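Local coordinates for Two-component system sensor histidine kinase (Bacteroides thetaiotaomicron, PDB 3OTT), which probably senses saccharides through this extracellular propeller and beta-sandwich portion, as part of a membrane histidine kinase thought to phosphorylate itself and regulate transcription, at residues M108-G112 with D113-L117; Q646-P650 with R651-D655; N703-K706 with S707-R711. All blocks are in the same frame, centred on the assembly; numbering follows the deposited sequence.

How the contacts relate
Contact 1 is a hairpin at the start of a propeller blade, partly buried between neighbouring blades, whereas contacts 2 and 3 are surface bends of the C-terminal beta-sandwich. In contact 1 paired strands satisfy their backbone in register; M108, L110, L115 and L117 make one face apolar, while Q111 and T114 share the other with A109 and W116. Contact 2 gathers two N-H groups on one serine carbonyl and adds an arginine-aspartate pair, while contact 3 rests on one turn bond and small apolar touches. Contact 2 starts on strand 646-648 and contact 3 runs into strand 711-714, the outer strands of one sheet; the nearest atoms of these contacts are about 7 Å apart.

Contact 1. Residues M108-G112 with D113-L117; sequences MALQG and DTLWL
W116 and Q111 lie side by side on one face of a two-stranded hairpin, and the indole N-H of the first is satisfied by the amide oxygen of the second, W116 NE1 to Q111 OE1 at 2.9 Å. The bond is nearly straight, 167° at the hydrogen; the oxygen lies in the indole plane but receives the proton from above its own amide plane. Q111 reaches there because CG stands anti to the backbone N (chi1 -169°) and the chain beyond is extended. Its amide nitrogen, NE2, bonds N157 OD1, so glutamine suits the place by offering both an acceptor and a donor. Backbone groups pair with equal economy: A109 and W116 exchange two bonds, W116 N to A109 O being 2.8 Å, and Q111 and T114 exchange two more, Q111 N to T114 O at 2.7 Å. This hairpin joins strands 105-111 and 114-119, the first two of a four-stranded antiparallel propeller blade, through a type II' turn. G112 takes the positive phi that glycine tolerates well. D113, at the next corner, sends its carboxylate away to the second subunit, where OD1 forms a salt bridge with R374 and OD2 a hydrogen bond with Y327. The face opposite W116 is apolar and needs no polar partner: M108 CG meets L117 CD2 at 3.9 Å, while L115 CD1 sits between M108 CB and L110 CG, 4.2 Å from the latter. M108, L110 and L115 continue onto strand 67-71 of the preceding blade, and W116 packs against F136 and Y170.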
ATOM      1  N   MET B 108     -20.646   6.592 -16.937  1.00 16.02           N
ATOM      2  CA  MET B 108     -19.602   7.516 -16.392  1.00 15.95           C
ATOM      3  C   MET B 108     -18.426   6.718 -15.880  1.00 15.09           C
ATOM      4  O   MET B 108     -18.637   5.631 -15.394  1.00 15.36           O
ATOM      5  CB  MET B 108     -20.122   8.347 -15.244  1.00 16.34           C
ATOM      6  CG  MET B 108     -21.251   9.314 -15.596  1.00 22.32           C
ATOM      7  SD  MET B 108     -21.868  10.457 -14.248  1.00 30.75           S
ATOM      8  CE  MET B 108     -22.561   9.385 -13.154  1.00 26.04           C
ATOM      9  N   ALA B 109     -17.190   7.222 -16.028  1.00 14.34           N
ATOM     10  CA  ALA B 109     -16.014   6.532 -15.500  1.00 13.65           C
ATOM     11  C   ALA B 109     -14.981   7.563 -15.212  1.00 14.12           C
ATOM     12  O   ALA B 109     -14.713   8.432 -16.075  1.00 15.32           O
ATOM     13  CB  ALA B 109     -15.493   5.532 -16.486  1.00 13.90           C
ATOM     14  N   LEU B 110     -14.422   7.510 -14.002  1.00 13.47           N
ATOM     15  CA  LEU B 110     -13.312   8.410 -13.610  1.00 14.67           C
ATOM     16  C   LEU B 110     -11.945   7.906 -14.075  1.00 14.51           C
ATOM     17  O   LEU B 110     -11.690   6.686 -14.039  1.00 13.27           O
ATOM     18  CB  LEU B 110     -13.185   8.409 -12.116  1.00 16.04           C
ATOM     19  CG  LEU B 110     -13.885   9.493 -11.368  1.00 20.02           C
ATOM     20  CD1 LEU B 110     -13.930   9.054  -9.886  1.00 21.13           C
ATOM     21  CD2 LEU B 110     -13.144  10.850 -11.588  1.00 19.55           C
ATOM     22  N   GLN B 111     -11.074   8.837 -14.443  1.00 13.54           N
ATOM     23  CA  GLN B 111      -9.716   8.561 -14.796  1.00 14.66           C
ATOM     24  C   GLN B 111      -8.899   9.630 -14.093  1.00 16.25           C
ATOM     25  O   GLN B 111      -8.735  10.704 -14.618  1.00 15.94           O
ATOM     26  CB  GLN B 111      -9.504   8.613 -16.332  1.00 16.05           C
ATOM     27  CG  GLN B 111      -8.118   8.066 -16.767  1.00 16.30           C
ATOM     28  CD  GLN B 111      -7.822   8.297 -18.206  1.00 19.01           C
ATOM     29  OE1 GLN B 111      -8.467   9.109 -18.870  1.00 23.12           O
ATOM     30  NE2 GLN B 111      -6.872   7.555 -18.724  1.00 20.41           N
ATOM     31  N   GLY B 112      -8.437   9.351 -12.864  1.00 17.50           N
ATOM     32  CA  GLY B 112      -7.688  10.333 -12.121  1.00 18.31           C
ATOM     33  C   GLY B 112      -8.652  11.454 -11.813  1.00 19.06           C
ATOM     34  O   GLY B 112      -9.675  11.219 -11.158  1.00 20.46           O
ATOM     35  N   ASP B 113      -8.373  12.656 -12.290  1.00 19.17           N
ATOM     36  CA  ASP B 113      -9.257  13.786 -11.981  1.00 19.66           C
ATOM     37  C   ASP B 113     -10.024  14.241 -13.198  1.00 19.01           C
ATOM     38  O   ASP B 113     -10.376  15.377 -13.315  1.00 18.87           O
ATOM     39  CB  ASP B 113      -8.428  14.914 -11.437  1.00 21.46           C
ATOM     40  CG  ASP B 113      -9.199  15.791 -10.455  1.00 22.64           C
ATOM     41  OD1 ASP B 113     -10.068  15.285  -9.749  1.00 27.05           O
ATOM     42  OD2 ASP B 113      -8.900  16.988 -10.388  1.00 25.65           O
ATOM     43  N   THR B 114     -10.243  13.312 -14.129  1.00 19.09           N
ATOM     44  CA  THR B 114     -11.048  13.516 -15.286  1.00 19.11           C
ATOM     45  C   THR B 114     -12.217  12.522 -15.273  1.00 18.16           C
ATOM     46  O   THR B 114     -11.985  11.317 -15.141  1.00 17.74           O
ATOM     47  CB  THR B 114     -10.219  13.293 -16.539  1.00 19.11           C
ATOM     48  OG1 THR B 114      -9.203  14.293 -16.593  1.00 21.73           O
ATOM     49  CG2 THR B 114     -11.069  13.491 -17.721  1.00 21.27           C
ATOM     50  N   LEU B 115     -13.443  13.025 -15.465  1.00 16.43           N
ATOM     51  CA  LEU B 115     -14.637  12.183 -15.568  1.00 15.82           C
ATOM     52  C   LEU B 115     -15.071  12.040 -17.041  1.00 16.12           C
ATOM     53  O   LEU B 115     -15.364  13.038 -17.708  1.00 14.93           O
ATOM     54  CB  LEU B 115     -15.779  12.803 -14.762  1.00 15.52           C
ATOM     55  CG  LEU B 115     -17.111  12.041 -14.629  1.00 16.99           C
ATOM     56  CD1 LEU B 115     -16.962  10.696 -13.892  1.00 15.20           C
ATOM     57  CD2 LEU B 115     -18.192  12.845 -13.997  1.00 15.85           C
ATOM     58  N   TRP B 116     -15.092  10.789 -17.522  1.00 15.54           N
ATOM     59  CA  TRP B 116     -15.576  10.416 -18.825  1.00 15.74           C
ATOM     60  C   TRP B 116     -17.119  10.253 -18.763  1.00 16.68           C
ATOM     61  O   TRP B 116     -17.639   9.594 -17.860  1.00 17.61           O
ATOM     62  CB  TRP B 116     -14.940   9.080 -19.273  1.00 14.90           C
ATOM     63  CG  TRP B 116     -13.484   9.171 -19.705  1.00 15.80           C
ATOM     64  CD1 TRP B 116     -12.380   9.172 -18.883  1.00 12.99           C
ATOM     65  CD2 TRP B 116     -12.979   9.313 -21.051  1.00 13.36           C
ATOM     66  NE1 TRP B 116     -11.232   9.290 -19.629  1.00 16.12           N
ATOM     67  CE2 TRP B 116     -11.558   9.350 -20.961  1.00 17.17           C
ATOM     68  CE3 TRP B 116     -13.572   9.350 -22.313  1.00 16.60           C
ATOM     69  CZ2 TRP B 116     -10.720   9.465 -22.099  1.00 13.25           C
ATOM     70  CZ3 TRP B 116     -12.733   9.487 -23.469  1.00 13.10           C
ATOM     71  CH2 TRP B 116     -11.317   9.533 -23.331  1.00 15.37           C
ATOM     72  N   LEU B 117     -17.817  10.795 -19.761  1.00 15.97           N
ATOM     73  CA  LEU B 117     -19.271  10.797 -19.848  1.00 14.50           C
ATOM     74  C   LEU B 117     -19.615  10.212 -21.181  1.00 13.24           C
ATOM     75  O   LEU B 117     -19.142  10.696 -22.228  1.00 14.10           O
ATOM     76  CB  LEU B 117     -19.842  12.256 -19.826  1.00 14.46           C
ATOM     77  CG  LEU B 117     -19.387  13.173 -18.677  1.00 16.33           C
ATOM     78  CD1 LEU B 117     -19.874  14.657 -18.778  1.00 18.18           C
ATOM     79  CD2 LEU B 117     -19.813  12.521 -17.302  1.00 18.82           C
TER

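Contact 2. Residues Q646-P650 with R651-D655; sequences QLVSP and RTRDD
V648 and R653 cross at an angle, the valine's CG1 branch lying against the aliphatic part of the arginine, 3.9 Å from R653 CD. R653 suits this spot because its methylenes can pack on a branched apolar residue while its charge goes elsewhere. The chain bends at chi2 and chi3 (-110° and -28°), and its head turns to D655, which is met side-on: R653 NE to D655 OD1 is 3.1 Å, and R653 NH2 reaches D655 OD2 at 3.2 Å. The OD1 oxygen lies in the guanidinium plane and uses its syn lone pair for NE, but OD2 is tilted out of that plane. K668 and Q671 also bind D655 OD2, which would be expected to favour the charged carboxylate. The backbone turns on S649, whose carbonyl oxygen accepts two N-H groups. R653 N comes to S649 O nearly head-on at 2.9 Å, whereas T652 N approaches S649 O from above the carbonyl plane, also at 2.9 Å. The serine hydroxyl sits between its own backbone N and carbonyl carbon (chi1 63°), facing R651 CB at 3.6 Å; the R651 N to S649 OG bond is weak, and D92 is a further acceptor for that N-H. P650, with no N-H to donate, suits the start of the bend. R651 leads its guanidinium away to T56, and T652 CG2 lies over one face of it, near the rim. With P650 and R651 in helical backbone geometry and S649 O bonded to the third and fourth residues after it, this is a single alpha turn following edge strand 646-648 of the C-terminal beta-sandwich.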
ATOM      1  N   GLN B 646     -43.113  13.971  10.686  1.00 31.55           N
ATOM      2  CA  GLN B 646     -42.727  14.238   9.299  1.00 31.64           C
ATOM      3  C   GLN B 646     -41.218  14.221   9.101  1.00 29.00           C
ATOM      4  O   GLN B 646     -40.463  14.884   9.834  1.00 27.10           O
ATOM      5  CB  GLN B 646     -43.204  15.622   8.915  1.00 34.27           C
ATOM      6  CG  GLN B 646     -44.713  15.795   8.986  1.00 41.08           C
ATOM      7  CD  GLN B 646     -45.143  16.984   8.190  1.00 49.77           C
ATOM      8  OE1 GLN B 646     -45.687  17.950   8.742  1.00 53.68           O
ATOM      9  NE2 GLN B 646     -44.871  16.950   6.870  1.00 52.70           N
ATOM     10  N   LEU B 647     -40.763  13.503   8.089  1.00 27.74           N
ATOM     11  CA  LEU B 647     -39.313  13.340   7.905  1.00 25.82           C
ATOM     12  C   LEU B 647     -38.713  14.712   7.493  1.00 24.88           C
ATOM     13  O   LEU B 647     -39.258  15.392   6.618  1.00 26.16           O
ATOM     14  CB  LEU B 647     -39.077  12.247   6.896  1.00 25.49           C
ATOM     15  CG  LEU B 647     -37.737  11.838   6.288  1.00 27.56           C
ATOM     16  CD1 LEU B 647     -37.202  12.884   5.380  1.00 26.54           C
ATOM     17  CD2 LEU B 647     -36.797  11.508   7.370  1.00 26.80           C
ATOM     18  N   VAL B 648     -37.649  15.155   8.152  1.00 21.64           N
ATOM     19  CA  VAL B 648     -37.094  16.492   7.830  1.00 22.52           C
ATOM     20  C   VAL B 648     -35.587  16.484   7.489  1.00 22.74           C
ATOM     21  O   VAL B 648     -34.791  15.775   8.134  1.00 21.41           O
ATOM     22  CB  VAL B 648     -37.344  17.551   8.947  1.00 22.37           C
ATOM     23  CG1 VAL B 648     -38.856  17.971   8.993  1.00 23.14           C
ATOM     24  CG2 VAL B 648     -36.841  17.058  10.316  1.00 18.59           C
ATOM     25  N   SER B 649     -35.188  17.295   6.513  1.00 22.66           N
ATOM     26  CA  SER B 649     -33.758  17.331   6.143  1.00 22.65           C
ATOM     27  C   SER B 649     -33.442  18.655   5.512  1.00 22.42           C
ATOM     28  O   SER B 649     -34.354  19.385   5.135  1.00 23.02           O
ATOM     29  CB  SER B 649     -33.414  16.187   5.142  1.00 22.23           C
ATOM     30  OG  SER B 649     -34.164  16.389   3.931  1.00 27.42           O
ATOM     31  N   PRO B 650     -32.145  18.969   5.367  1.00 22.73           N
ATOM     32  CA  PRO B 650     -31.838  20.269   4.767  1.00 24.31           C
ATOM     33  C   PRO B 650     -32.507  20.413   3.395  1.00 26.67           C
ATOM     34  O   PRO B 650     -32.819  21.492   2.978  1.00 26.33           O
ATOM     35  CB  PRO B 650     -30.307  20.246   4.646  1.00 24.63           C
ATOM     36  CG  PRO B 650     -29.831  19.314   5.689  1.00 21.70           C
ATOM     37  CD  PRO B 650     -30.928  18.247   5.806  1.00 21.45           C
ATOM     38  N   ARG B 651     -32.771  19.299   2.721  1.00 28.13           N
ATOM     39  CA  ARG B 651     -33.370  19.392   1.388  1.00 31.12           C
ATOM     40  C   ARG B 651     -34.773  20.029   1.424  1.00 33.18           C
ATOM     41  O   ARG B 651     -35.207  20.643   0.461  1.00 34.62           O
ATOM     42  CB  ARG B 651     -33.444  17.983   0.772  1.00 30.46           C
ATOM     43  CG  ARG B 651     -33.724  17.973  -0.695  1.00 30.63           C
ATOM     44  CD  ARG B 651     -33.716  16.544  -1.204  1.00 31.62           C
ATOM     45  NE  ARG B 651     -34.605  15.651  -0.469  1.00 28.75           N
ATOM     46  CZ  ARG B 651     -35.913  15.506  -0.711  1.00 30.35           C
ATOM     47  NH1 ARG B 651     -36.513  16.187  -1.674  1.00 25.18           N
ATOM     48  NH2 ARG B 651     -36.628  14.660   0.025  1.00 31.21           N
ATOM     49  N   THR B 652     -35.498  19.818   2.517  1.00 33.81           N
ATOM     50  CA  THR B 652     -36.876  20.304   2.605  1.00 37.31           C
ATOM     51  C   THR B 652     -37.072  21.388   3.652  1.00 38.47           C
ATOM     52  O   THR B 652     -38.130  21.979   3.667  1.00 40.81           O
ATOM     53  CB  THR B 652     -37.915  19.159   2.888  1.00 36.33           C
ATOM     54  OG1 THR B 652     -37.659  18.589   4.174  1.00 36.35           O
ATOM     55  CG2 THR B 652     -37.849  18.067   1.860  1.00 37.38           C
ATOM     56  N   ARG B 653     -36.101  21.623   4.546  1.00 39.31           N
ATOM     57  CA  ARG B 653     -36.204  22.727   5.559  1.00 41.59           C
ATOM     58  C   ARG B 653     -34.915  23.573   5.723  1.00 42.69           C
ATOM     59  O   ARG B 653     -33.791  23.055   5.673  1.00 42.14           O
ATOM     60  CB  ARG B 653     -36.595  22.218   6.959  1.00 40.01           C
ATOM     61  CG  ARG B 653     -37.670  21.131   7.038  1.00 42.31           C
ATOM     62  CD  ARG B 653     -39.018  21.602   7.619  1.00 46.92           C
ATOM     63  NE  ARG B 653     -38.900  22.716   8.552  1.00 49.10           N
ATOM     64  CZ  ARG B 653     -39.891  23.171   9.321  1.00 52.93           C
ATOM     65  NH1 ARG B 653     -41.075  22.558   9.307  1.00 52.93           N
ATOM     66  NH2 ARG B 653     -39.701  24.245  10.113  1.00 51.01           N
ATOM     67  N   ASP B 654     -35.111  24.870   5.932  1.00 44.87           N
ATOM     68  CA  ASP B 654     -34.068  25.825   6.341  1.00 47.16           C
ATOM     69  C   ASP B 654     -33.375  25.519   7.666  1.00 44.77           C
ATOM     70  O   ASP B 654     -32.193  25.826   7.851  1.00 45.84           O
ATOM     71  CB  ASP B 654     -34.715  27.222   6.525  1.00 50.45           C
ATOM     72  CG  ASP B 654     -35.082  27.851   5.219  1.00 56.47           C
ATOM     73  OD1 ASP B 654     -35.044  27.111   4.198  1.00 61.23           O
ATOM     74  OD2 ASP B 654     -35.388  29.074   5.198  1.00 62.92           O
ATOM     75  N   ASP B 655     -34.115  24.954   8.600  1.00 41.75           N
ATOM     76  CA  ASP B 655     -33.711  25.047   9.995  1.00 40.58           C
ATOM     77  C   ASP B 655     -33.248  23.717  10.571  1.00 37.36           C
ATOM     78  O   ASP B 655     -33.221  23.515  11.790  1.00 36.92           O
ATOM     79  CB  ASP B 655     -34.852  25.668  10.829  1.00 41.48           C
ATOM     80  CG  ASP B 655     -36.192  24.910  10.685  1.00 43.56           C
ATOM     81  OD1 ASP B 655     -36.468  24.318   9.605  1.00 46.16           O
ATOM     82  OD2 ASP B 655     -36.990  24.923  11.653  1.00 45.99           O
TER

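Contact 3. Residues N703-K706 with S707-R711; sequences NFLK and SNINR
L705 follows strand 703-704, its side chain directed toward the returning chain, where CD2 meets I709 CG2 at 4.0 Å. The two side chains cross at an angle and touch through one methyl of each. The same L705 CD2 lies 3.6 Å from R711 O. A branched apolar residue fits here, since beyond these atoms it packs on Y693, L678 and I712, from both sheets of the sandwich. K706 follows with a positive phi of 96°, a backbone shape uncommon outside glycine, and opens a type I beta turn that runs to I709. The turn belongs to the Y_Y_Y domain, of the E-set clan, and carries the chain from strand 703-704 in one sheet to strand 711-714 in the other. Its bond, I709 N to K706 O, measures 2.9 Å and is fairly straight at the hydrogen (160°), although the donor stands above the carbonyl plane. K706 CG lies anti to its backbone N (chi1 -161°) and the chain bends at chi2, which sets the methylenes over the turn: K706 CB touches I709 CD1 at 3.7 Å, and K706 CG meets N708 OD1 at 3.5 Å. Lysine suits such an exposed corner, its aliphatic stem packing on the turn and its length carrying the ammonium group away from those apolar contacts. Past the turn, R711 binds E677 by a salt bridge, and N710 ND2 bonds the carbonyl of L678.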
ATOM      1  N   ASN B 703     -33.435   2.373  27.837  1.00 30.52           N
ATOM      2  CA  ASN B 703     -34.643   1.838  27.261  1.00 30.23           C
ATOM      3  C   ASN B 703     -34.201   0.806  26.236  1.00 29.94           C
ATOM      4  O   ASN B 703     -33.139   0.949  25.665  1.00 29.06           O
ATOM      5  CB  ASN B 703     -35.439   2.952  26.586  1.00 29.58           C
ATOM      6  CG  ASN B 703     -35.789   4.108  27.547  1.00 30.07           C
ATOM      7  OD1 ASN B 703     -35.073   5.124  27.619  1.00 32.23           O
ATOM      8  ND2 ASN B 703     -36.879   3.956  28.271  1.00 26.09           N
ATOM      9  N   PHE B 704     -35.026  -0.211  26.003  1.00 30.96           N
ATOM     10  CA  PHE B 704     -34.742  -1.287  25.056  1.00 31.90           C
ATOM     11  C   PHE B 704     -35.607  -1.189  23.815  1.00 30.99           C
ATOM     12  O   PHE B 704     -36.772  -0.816  23.896  1.00 30.50           O
ATOM     13  CB  PHE B 704     -34.971  -2.625  25.737  1.00 33.55           C
ATOM     14  CG  PHE B 704     -34.071  -2.839  26.885  1.00 35.34           C
ATOM     15  CD1 PHE B 704     -34.309  -2.187  28.103  1.00 36.41           C
ATOM     16  CD2 PHE B 704     -32.937  -3.635  26.750  1.00 35.68           C
ATOM     17  CE1 PHE B 704     -33.425  -2.350  29.158  1.00 39.12           C
ATOM     18  CE2 PHE B 704     -32.045  -3.802  27.800  1.00 37.14           C
ATOM     19  CZ  PHE B 704     -32.282  -3.173  29.008  1.00 36.89           C
ATOM     20  N   LEU B 705     -35.042  -1.519  22.664  1.00 30.67           N
ATOM     21  CA  LEU B 705     -35.828  -1.436  21.416  1.00 30.45           C
ATOM     22  C   LEU B 705     -36.648  -2.685  20.986  1.00 32.87           C
ATOM     23  O   LEU B 705     -37.888  -2.618  20.819  1.00 34.23           O
ATOM     24  CB  LEU B 705     -34.997  -0.849  20.268  1.00 27.47           C
ATOM     25  CG  LEU B 705     -34.972   0.688  20.267  1.00 26.55           C
ATOM     26  CD1 LEU B 705     -33.948   1.257  19.304  1.00 22.18           C
ATOM     27  CD2 LEU B 705     -36.376   1.310  19.994  1.00 24.12           C
ATOM     28  N   LYS B 706     -36.022  -3.832  20.842  1.00 35.08           N
ATOM     29  CA  LYS B 706     -36.706  -4.916  20.072  1.00 38.25           C
ATOM     30  C   LYS B 706     -36.151  -4.811  18.666  1.00 37.15           C
ATOM     31  O   LYS B 706     -36.135  -3.702  18.075  1.00 35.58           O
ATOM     32  CB  LYS B 706     -38.232  -4.742  20.026  1.00 39.24           C
ATOM     33  CG  LYS B 706     -39.015  -6.010  19.664  1.00 44.15           C
ATOM     34  CD  LYS B 706     -39.411  -6.783  20.944  1.00 52.24           C
ATOM     35  CE  LYS B 706     -39.793  -8.264  20.668  1.00 56.50           C
ATOM     36  NZ  LYS B 706     -38.601  -9.162  20.494  1.00 57.55           N
ATOM     37  N   SER B 707     -35.648  -5.934  18.153  1.00 38.54           N
ATOM     38  CA  SER B 707     -34.676  -5.857  17.024  1.00 38.34           C
ATOM     39  C   SER B 707     -35.250  -5.354  15.706  1.00 36.77           C
ATOM     40  O   SER B 707     -34.542  -4.706  14.907  1.00 35.56           O
ATOM     41  CB  SER B 707     -33.850  -7.148  16.801  1.00 39.66           C
ATOM     42  OG  SER B 707     -34.544  -8.319  17.207  1.00 45.36           O
ATOM     43  N   ASN B 708     -36.518  -5.615  15.462  1.00 36.28           N
ATOM     44  CA  ASN B 708     -37.069  -5.060  14.244  1.00 35.98           C
ATOM     45  C   ASN B 708     -37.285  -3.535  14.293  1.00 32.70           C
ATOM     46  O   ASN B 708     -37.595  -2.931  13.296  1.00 32.42           O
ATOM     47  CB  ASN B 708     -38.360  -5.767  13.850  1.00 38.04           C
ATOM     48  CG  ASN B 708     -39.331  -5.927  15.027  1.00 43.67           C
ATOM     49  OD1 ASN B 708     -38.927  -6.023  16.211  1.00 45.20           O
ATOM     50  ND2 ASN B 708     -40.636  -5.986  14.697  1.00 49.19           N
ATOM     51  N   ILE B 709     -37.148  -2.909  15.448  1.00 30.90           N
ATOM     52  CA  ILE B 709     -37.533  -1.506  15.518  1.00 28.87           C
ATOM     53  C   ILE B 709     -36.288  -0.699  15.597  1.00 25.94           C
ATOM     54  O   ILE B 709     -35.515  -0.909  16.501  1.00 28.11           O
ATOM     55  CB  ILE B 709     -38.500  -1.234  16.707  1.00 29.66           C
ATOM     56  CG1 ILE B 709     -39.839  -1.910  16.439  1.00 32.57           C
ATOM     57  CG2 ILE B 709     -38.773   0.259  16.935  1.00 26.08           C
ATOM     58  CD1 ILE B 709     -39.954  -3.179  17.150  1.00 38.60           C
ATOM     59  N   ASN B 710     -36.075   0.207  14.662  1.00 22.32           N
ATOM     60  CA  ASN B 710     -34.888   1.036  14.753  1.00 19.75           C
ATOM     61  C   ASN B 710     -35.275   2.489  14.912  1.00 19.69           C
ATOM     62  O   ASN B 710     -34.489   3.359  14.585  1.00 19.02           O
ATOM     63  CB  ASN B 710     -34.014   0.924  13.517  1.00 17.51           C
ATOM     64  CG  ASN B 710     -34.699   1.463  12.305  1.00 14.49           C
ATOM     65  OD1 ASN B 710     -35.862   1.227  12.129  1.00 14.02           O
ATOM     66  ND2 ASN B 710     -33.979   2.190  11.450  1.00 11.83           N
ATOM     67  N   ARG B 711     -36.495   2.746  15.364  1.00 20.47           N
ATOM     68  CA  ARG B 711     -36.961   4.122  15.541  1.00 21.19           C
ATOM     69  C   ARG B 711     -37.141   4.524  17.038  1.00 19.52           C
ATOM     70  O   ARG B 711     -37.738   3.838  17.787  1.00 19.60           O
ATOM     71  CB  ARG B 711     -38.246   4.399  14.736  1.00 21.03           C
ATOM     72  CG  ARG B 711     -38.843   5.736  15.121  1.00 25.58           C
ATOM     73  CD  ARG B 711     -40.116   6.056  14.436  1.00 33.73           C
ATOM     74  NE  ARG B 711     -39.952   5.895  13.002  1.00 37.73           N
ATOM     75  CZ  ARG B 711     -40.681   6.537  12.111  1.00 41.91           C
ATOM     76  NH1 ARG B 711     -41.574   7.424  12.526  1.00 40.63           N
ATOM     77  NH2 ARG B 711     -40.488   6.308  10.809  1.00 45.50           N
TER